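Local coordinates for uncharacterized HDOD domain protein (Geobacter sulfurreducens, PDB 3HC1), which is of unknown function but binds two iron ions in an HD-type metal site and probably belongs among the metal-dependent phosphohydrolases, at residues A[25-30]-A[160-165]; A[231-236]-A[268-273]. All blocks are in the same frame, centred on the assembly; numbering follows the deposited sequence.

Contact 1: A[25-30]-A[160-165]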
loop_
_atom_site.group_PDB
_atom_site.type_symbol
_atom_site.label_atom_id
_atom_site.label_comp_id
_atom_site.label_asym_id
_atom_site.label_seq_id
_atom_site.Cartn_x
_atom_site.Cartn_y
_atom_site.Cartn_z
ATOM N N GLU A 25 -19.966 -10.500 -8.350
ATOM C CA GLU A 25 -18.584 -10.774 -8.802
ATOM C C GLU A 25 -17.507 -9.910 -8.100
ATOM O O GLU A 25 -17.361 -8.726 -8.389
ATOM C CB GLU A 25 -18.465 -10.631 -10.321
ATOM C CG GLU A 25 -19.162 -11.723 -11.130
ATOM C CD GLU A 25 -18.857 -13.131 -10.656
ATOM O OE1 GLU A 25 -17.678 -13.553 -10.687
ATOM O OE2 GLU A 25 -19.811 -13.811 -10.260
ATOM N N LEU A 26 -16.693 -10.552 -7.266
ATOM C CA LEU A 26 -15.740 -9.875 -6.401
ATOM C C LEU A 26 -14.466 -9.651 -7.166
ATOM O O LEU A 26 -14.092 -10.513 -7.950
ATOM C CB LEU A 26 -15.393 -10.778 -5.231
ATOM C CG LEU A 26 -16.494 -11.055 -4.233
ATOM C CD1 LEU A 26 -15.968 -12.108 -3.254
ATOM C CD2 LEU A 26 -16.817 -9.798 -3.522
ATOM N N PRO A 27 -13.732 -8.562 -6.858
ATOM C CA PRO A 27 -12.471 -8.415 -7.567
ATOM C C PRO A 27 -11.482 -9.550 -7.289
ATOM O O PRO A 27 -11.489 -10.175 -6.200
ATOM C CB PRO A 27 -11.930 -7.080 -7.053
ATOM C CG PRO A 27 -12.517 -6.925 -5.701
ATOM C CD PRO A 27 -13.867 -7.592 -5.764
ATOM N N THR A 28 -10.615 -9.775 -8.262
ATOM C CA THR A 28 -9.560 -10.774 -8.175
ATOM C C THR A 28 -8.201 -10.094 -8.361
ATOM O O THR A 28 -8.133 -8.992 -8.904
ATOM C CB THR A 28 -9.742 -11.852 -9.257
ATOM O OG1 THR A 28 -8.762 -12.875 -9.075
ATOM C CG2 THR A 28 -9.611 -11.256 -10.659
ATOM N N VAL A 29 -7.139 -10.757 -7.909
ATOM C CA VAL A 29 -5.772 -10.355 -8.239
ATOM C C VAL A 29 -5.112 -11.495 -9.041
ATOM O O VAL A 29 -5.340 -12.680 -8.736
ATOM C CB VAL A 29 -4.950 -10.022 -6.954
ATOM C CG1 VAL A 29 -5.425 -8.697 -6.351
ATOM C CG2 VAL A 29 -5.067 -11.128 -5.920
ATOM N N PRO A 30 -4.287 -11.157 -10.062
ATOM C CA PRO A 30 -3.507 -12.147 -10.849
ATOM C C PRO A 30 -2.777 -13.187 -10.020
ATOM O O PRO A 30 -2.328 -12.894 -8.891
ATOM C CB PRO A 30 -2.468 -11.272 -11.556
ATOM C CG PRO A 30 -3.161 -9.979 -11.753
ATOM C CD PRO A 30 -4.133 -9.801 -10.619
ATOM N N ASN A 160 -15.285 1.325 -3.343
ATOM C CA ASN A 160 -15.381 2.361 -4.403
ATOM C C ASN A 160 -15.918 1.759 -5.704
ATOM O O ASN A 160 -16.811 2.320 -6.329
ATOM C CB ASN A 160 -14.025 3.049 -4.642
ATOM C CG ASN A 160 -14.126 4.233 -5.627
ATOM O OD1 ASN A 160 -15.067 5.055 -5.568
ATOM N ND2 ASN A 160 -13.174 4.318 -6.520
ATOM N N PHE A 161 -15.400 0.598 -6.079
ATOM C CA PHE A 161 -15.716 -0.004 -7.381
ATOM C C PHE A 161 -16.938 -0.928 -7.292
ATOM O O PHE A 161 -17.657 -1.108 -8.279
ATOM C CB PHE A 161 -14.547 -0.806 -7.945
ATOM C CG PHE A 161 -13.416 0.006 -8.527
ATOM C CD1 PHE A 161 -13.567 1.361 -8.890
ATOM C CD2 PHE A 161 -12.196 -0.628 -8.778
ATOM C CE1 PHE A 161 -12.545 2.048 -9.452
ATOM C CE2 PHE A 161 -11.145 0.075 -9.361
ATOM C CZ PHE A 161 -11.329 1.415 -9.697
ATOM N N PHE A 162 -17.156 -1.532 -6.118
ATOM C CA PHE A 162 -18.124 -2.617 -6.017
ATOM C C PHE A 162 -19.329 -2.309 -5.196
ATOM O O PHE A 162 -20.317 -3.013 -5.314
ATOM C CB PHE A 162 -17.450 -3.911 -5.558
ATOM C CG PHE A 162 -16.487 -4.431 -6.554
ATOM C CD1 PHE A 162 -16.915 -5.303 -7.550
ATOM C CD2 PHE A 162 -15.194 -3.988 -6.566
ATOM C CE1 PHE A 162 -16.031 -5.763 -8.512
ATOM C CE2 PHE A 162 -14.292 -4.433 -7.535
ATOM C CZ PHE A 162 -14.719 -5.330 -8.509
ATOM N N ARG A 163 -19.242 -1.311 -4.346
ATOM C CA ARG A 163 -20.373 -0.806 -3.591
ATOM C C ARG A 163 -20.399 0.717 -3.748
ATOM O O ARG A 163 -20.594 1.427 -2.786
ATOM C CB ARG A 163 -20.271 -1.184 -2.095
ATOM C CG ARG A 163 -20.240 -2.679 -1.807
ATOM C CD ARG A 163 -21.484 -3.376 -2.248
ATOM N NE ARG A 163 -22.665 -2.971 -1.517
ATOM C CZ ARG A 163 -23.243 -3.653 -0.523
ATOM N NH1 ARG A 163 -22.751 -4.816 -0.085
ATOM N NH2 ARG A 163 -24.347 -3.160 0.046
ATOM N N GLY A 164 -20.198 1.196 -4.971
ATOM C CA GLY A 164 -20.052 2.635 -5.221
ATOM C C GLY A 164 -21.266 3.451 -4.837
ATOM O O GLY A 164 -21.161 4.522 -4.190
ATOM N N LYS A 165 -22.425 2.922 -5.233
ATOM C CA LYS A 165 -23.712 3.566 -4.937
ATOM C C LYS A 165 -23.735 3.945 -3.460
ATOM O O LYS A 165 -24.051 5.087 -3.126
ATOM C CB LYS A 165 -24.880 2.656 -5.361
ATOM C CG LYS A 165 -26.250 3.288 -5.392
ATOM C CD LYS A 165 -27.271 2.436 -6.198
ATOM C CE LYS A 165 -27.146 0.913 -5.991
ATOM N NZ LYS A 165 -28.365 0.211 -6.497
#
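Pro27 lies flat against the ring of Phe162, and these two residues carry most of the 137 Å² buried between the loop 25-30 and the helix end at 160-165, with a smaller share from Glu25. The evidence for a CH-pi interaction is direct: Pro27 CD stands 3.7 Å from the centroid of the Phe162 ring and only 14° off the ring normal, hence over the centre of one face. CG and CB of the same proline run on past the ring outline on the CE2/CZ side, with Pro27 CG 3.6 Å from Phe162 CE2 and Pro27 CB 3.6 Å from Phe162 CZ. Three successive carbons of the pyrrolidine therefore touch the ring, CD over its face and the other two displaced beyond its rim.

Phe162 is the last residue of helix 154-162. Its CG is anti to the carbonyl carbon (chi1 -66°), which sends the ring out from the helix end to meet the loop. Glu25 takes part through its backbone, while its carboxylate leads away: Glu25 O approaches obliquely and comes to 3.3 Å from Phe162 CE1. The backbones themselves stay apart, the nearest CA pair, Leu26 CA and Phe162 CA, being separated by 7.6 Å.

The contact joins the linker between helices 9-21 and 31-39 to the end of helix 154-162, at the protein surface. Phe158, on the same helix, meets the Phe162 ring with its plane nearly parallel and also touches Leu26 and Pro27. Pro27 reaches Leu106 of helix 82-108 as well, and its carbonyl oxygen accepts a hydrogen bond from Trp204 NE1.

Across the two segments the chemistry is dispersion and CH-pi attraction, probably helped by polarisation of CD beside the proline nitrogen, plus the carbonyl oxygen near CE1. Without charged groups or hydrogen bonds between the segments, the contact depends on shape and ring orientation.

Contact 2: A[231-236]-A[268-273]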
loop_
_atom_site.group_PDB
_atom_site.type_symbol
_atom_site.label_atom_id
_atom_site.label_comp_id
_atom_site.label_asym_id
_atom_site.label_seq_id
_atom_site.Cartn_x
_atom_site.Cartn_y
_atom_site.Cartn_z
ATOM N N VAL A 231 3.387 -3.274 9.873
ATOM C CA VAL A 231 2.163 -2.551 10.092
ATOM C C VAL A 231 2.506 -1.127 10.550
ATOM O O VAL A 231 1.939 -0.153 10.051
ATOM C CB VAL A 231 1.248 -3.158 11.187
ATOM C CG1 VAL A 231 -0.111 -2.392 11.142
ATOM C CG2 VAL A 231 1.043 -4.661 11.007
ATOM N N ALA A 232 3.449 -1.024 11.496
ATOM C CA ALA A 232 3.872 0.255 12.016
ATOM C C ALA A 232 4.390 1.157 10.880
ATOM O O ALA A 232 4.025 2.343 10.823
ATOM C CB ALA A 232 4.915 0.050 13.122
HETATM N N MSE A 233 5.173 0.568 9.951
HETATM C CA MSE A 233 5.723 1.286 8.802
HETATM C C MSE A 233 4.655 1.822 7.867
HETATM O O MSE A 233 4.704 2.993 7.409
HETATM C CB MSE A 233 6.794 0.405 8.048
HETATM C CG MSE A 233 8.104 0.402 8.896
HETATM SE SE MSE A 233 9.232 -0.992 8.254
HETATM C CE MSE A 233 10.206 -1.085 9.941
ATOM N N VAL A 234 3.688 0.972 7.582
ATOM C CA VAL A 234 2.600 1.335 6.644
ATOM C C VAL A 234 1.646 2.298 7.335
ATOM O O VAL A 234 1.158 3.248 6.682
ATOM C CB VAL A 234 1.879 0.071 6.124
ATOM C CG1 VAL A 234 0.491 0.401 5.366
ATOM C CG2 VAL A 234 2.850 -0.809 5.264
ATOM N N ALA A 235 1.354 2.093 8.627
ATOM C CA ALA A 235 0.475 3.065 9.326
ATOM C C ALA A 235 1.106 4.428 9.313
ATOM O O ALA A 235 0.399 5.413 9.058
ATOM C CB ALA A 235 0.141 2.689 10.797
ATOM N N PHE A 236 2.420 4.512 9.612
ATOM C CA PHE A 236 3.112 5.810 9.543
ATOM C C PHE A 236 3.046 6.404 8.142
ATOM O O PHE A 236 2.672 7.585 7.952
ATOM C CB PHE A 236 4.571 5.766 10.050
ATOM C CG PHE A 236 5.273 7.060 9.925
ATOM C CD1 PHE A 236 5.850 7.428 8.738
ATOM C CD2 PHE A 236 5.249 7.972 10.974
ATOM C CE1 PHE A 236 6.433 8.639 8.585
ATOM C CE2 PHE A 236 5.839 9.194 10.828
ATOM C CZ PHE A 236 6.428 9.530 9.644
ATOM N N GLY A 268 8.237 3.891 18.190
ATOM C CA GLY A 268 8.395 2.941 19.275
ATOM C C GLY A 268 8.095 1.483 18.908
ATOM O O GLY A 268 8.778 0.557 19.372
ATOM N N VAL A 269 7.113 1.261 18.044
ATOM C CA VAL A 269 6.739 -0.105 17.666
ATOM C C VAL A 269 7.851 -0.745 16.834
ATOM O O VAL A 269 8.238 -1.937 17.057
ATOM C CB VAL A 269 5.341 -0.118 16.981
ATOM C CG1 VAL A 269 5.022 -1.487 16.355
ATOM C CG2 VAL A 269 4.288 0.245 18.055
ATOM N N ILE A 270 8.436 0.066 15.956
ATOM C CA ILE A 270 9.561 -0.366 15.114
ATOM C C ILE A 270 10.748 -0.704 16.023
ATOM O O ILE A 270 11.308 -1.783 15.865
ATOM C CB ILE A 270 9.945 0.688 14.056
ATOM C CG1 ILE A 270 8.814 0.845 13.062
ATOM C CG2 ILE A 270 11.244 0.296 13.311
ATOM C CD1 ILE A 270 8.902 2.052 12.153
ATOM N N ARG A 271 11.100 0.171 16.989
ATOM C CA ARG A 271 12.185 -0.132 17.937
ATOM C C ARG A 271 11.964 -1.384 18.793
ATOM O O ARG A 271 12.911 -2.091 19.068
ATOM C CB ARG A 271 12.457 1.010 18.928
ATOM C CG ARG A 271 13.087 2.191 18.319
ATOM C CD ARG A 271 13.791 3.103 19.325
ATOM N NE ARG A 271 14.475 4.101 18.515
ATOM C CZ ARG A 271 13.941 5.233 18.065
ATOM N NH1 ARG A 271 12.716 5.599 18.420
ATOM N NH2 ARG A 271 14.671 6.031 17.289
ATOM N N ARG A 272 10.757 -1.597 19.288
ATOM C CA ARG A 272 10.462 -2.812 20.042
ATOM C C ARG A 272 10.561 -4.055 19.113
ATOM O O ARG A 272 10.930 -5.132 19.586
ATOM C CB ARG A 272 9.099 -2.726 20.737
ATOM C CG ARG A 272 7.962 -3.338 19.940
ATOM C CD ARG A 272 6.576 -3.061 20.505
ATOM N NE ARG A 272 5.518 -3.653 19.646
ATOM C CZ ARG A 272 4.228 -3.289 19.675
ATOM N NH1 ARG A 272 3.819 -2.314 20.480
ATOM N NH2 ARG A 272 3.320 -3.892 18.876
ATOM N N SER A 273 10.246 -3.909 17.818
ATOM C CA SER A 273 10.273 -5.032 16.864
ATOM C C SER A 273 11.702 -5.365 16.370
ATOM O O SER A 273 12.008 -6.508 16.038
ATOM C CB SER A 273 9.365 -4.757 15.639
ATOM O OG SER A 273 8.031 -4.371 15.992
#
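Two antiparallel helices of this all-helical HDOD-family protein pack side by side here: helix 229-243, which carries the iron ligand Asp238 further along, and the short helix 266-273. Their local axes approach to 9.4 Å with an angle of 162° between N-to-C directions. All four residues that touch are buried and apolar.

Ala232 and Val269 have the nearest CA atoms, 6.3 Å apart, an approach consistent with the small side chain of Ala232. Ala232 CB packs 3.6 Å from Val269 CG1, the branch placed anti to the backbone N (chi1 170°), and 4.0 Å from Ile270 CG1.

The second half of the interface is selenomethionine Met233, whose chain is extended beyond CG and crosses the Ile270 side chain at about a right angle. Ile133 and Ala134 of helix 116-136 and Val145 of helix 142-150 also touch Met233, drawing further helices into this hydrophobic layer. Ile270 is gripped at several points along the Met233 chain: Ile270 CD1 lies 3.7 Å from Met233 CG, while the terminal methyl Met233 CE reaches Ile270 CG2 at 3.8 Å.

In the fold
Contact 1 and contact 2 lie on opposite sides of the chain's centre, with their own centres 30 Å apart and nearest atoms about 16 Å apart, so neither touches the other. They follow in series along the chain. Both relate to the di-iron site from a distance: in contact 1 the side chain of Phe162 is about 12 Å from that of the iron ligand His193, whereas in contact 2 those of Ala232 and His217 are about 9 Å apart and the Met233 side chain is about 13 Å from an iron ion. A glycerol, probably from the crystallisation liquor, lies about 4 Å from the Pro27 side chain. Contact 2 is linked more directly to the metals, since helix 229-243 also bears Asp238.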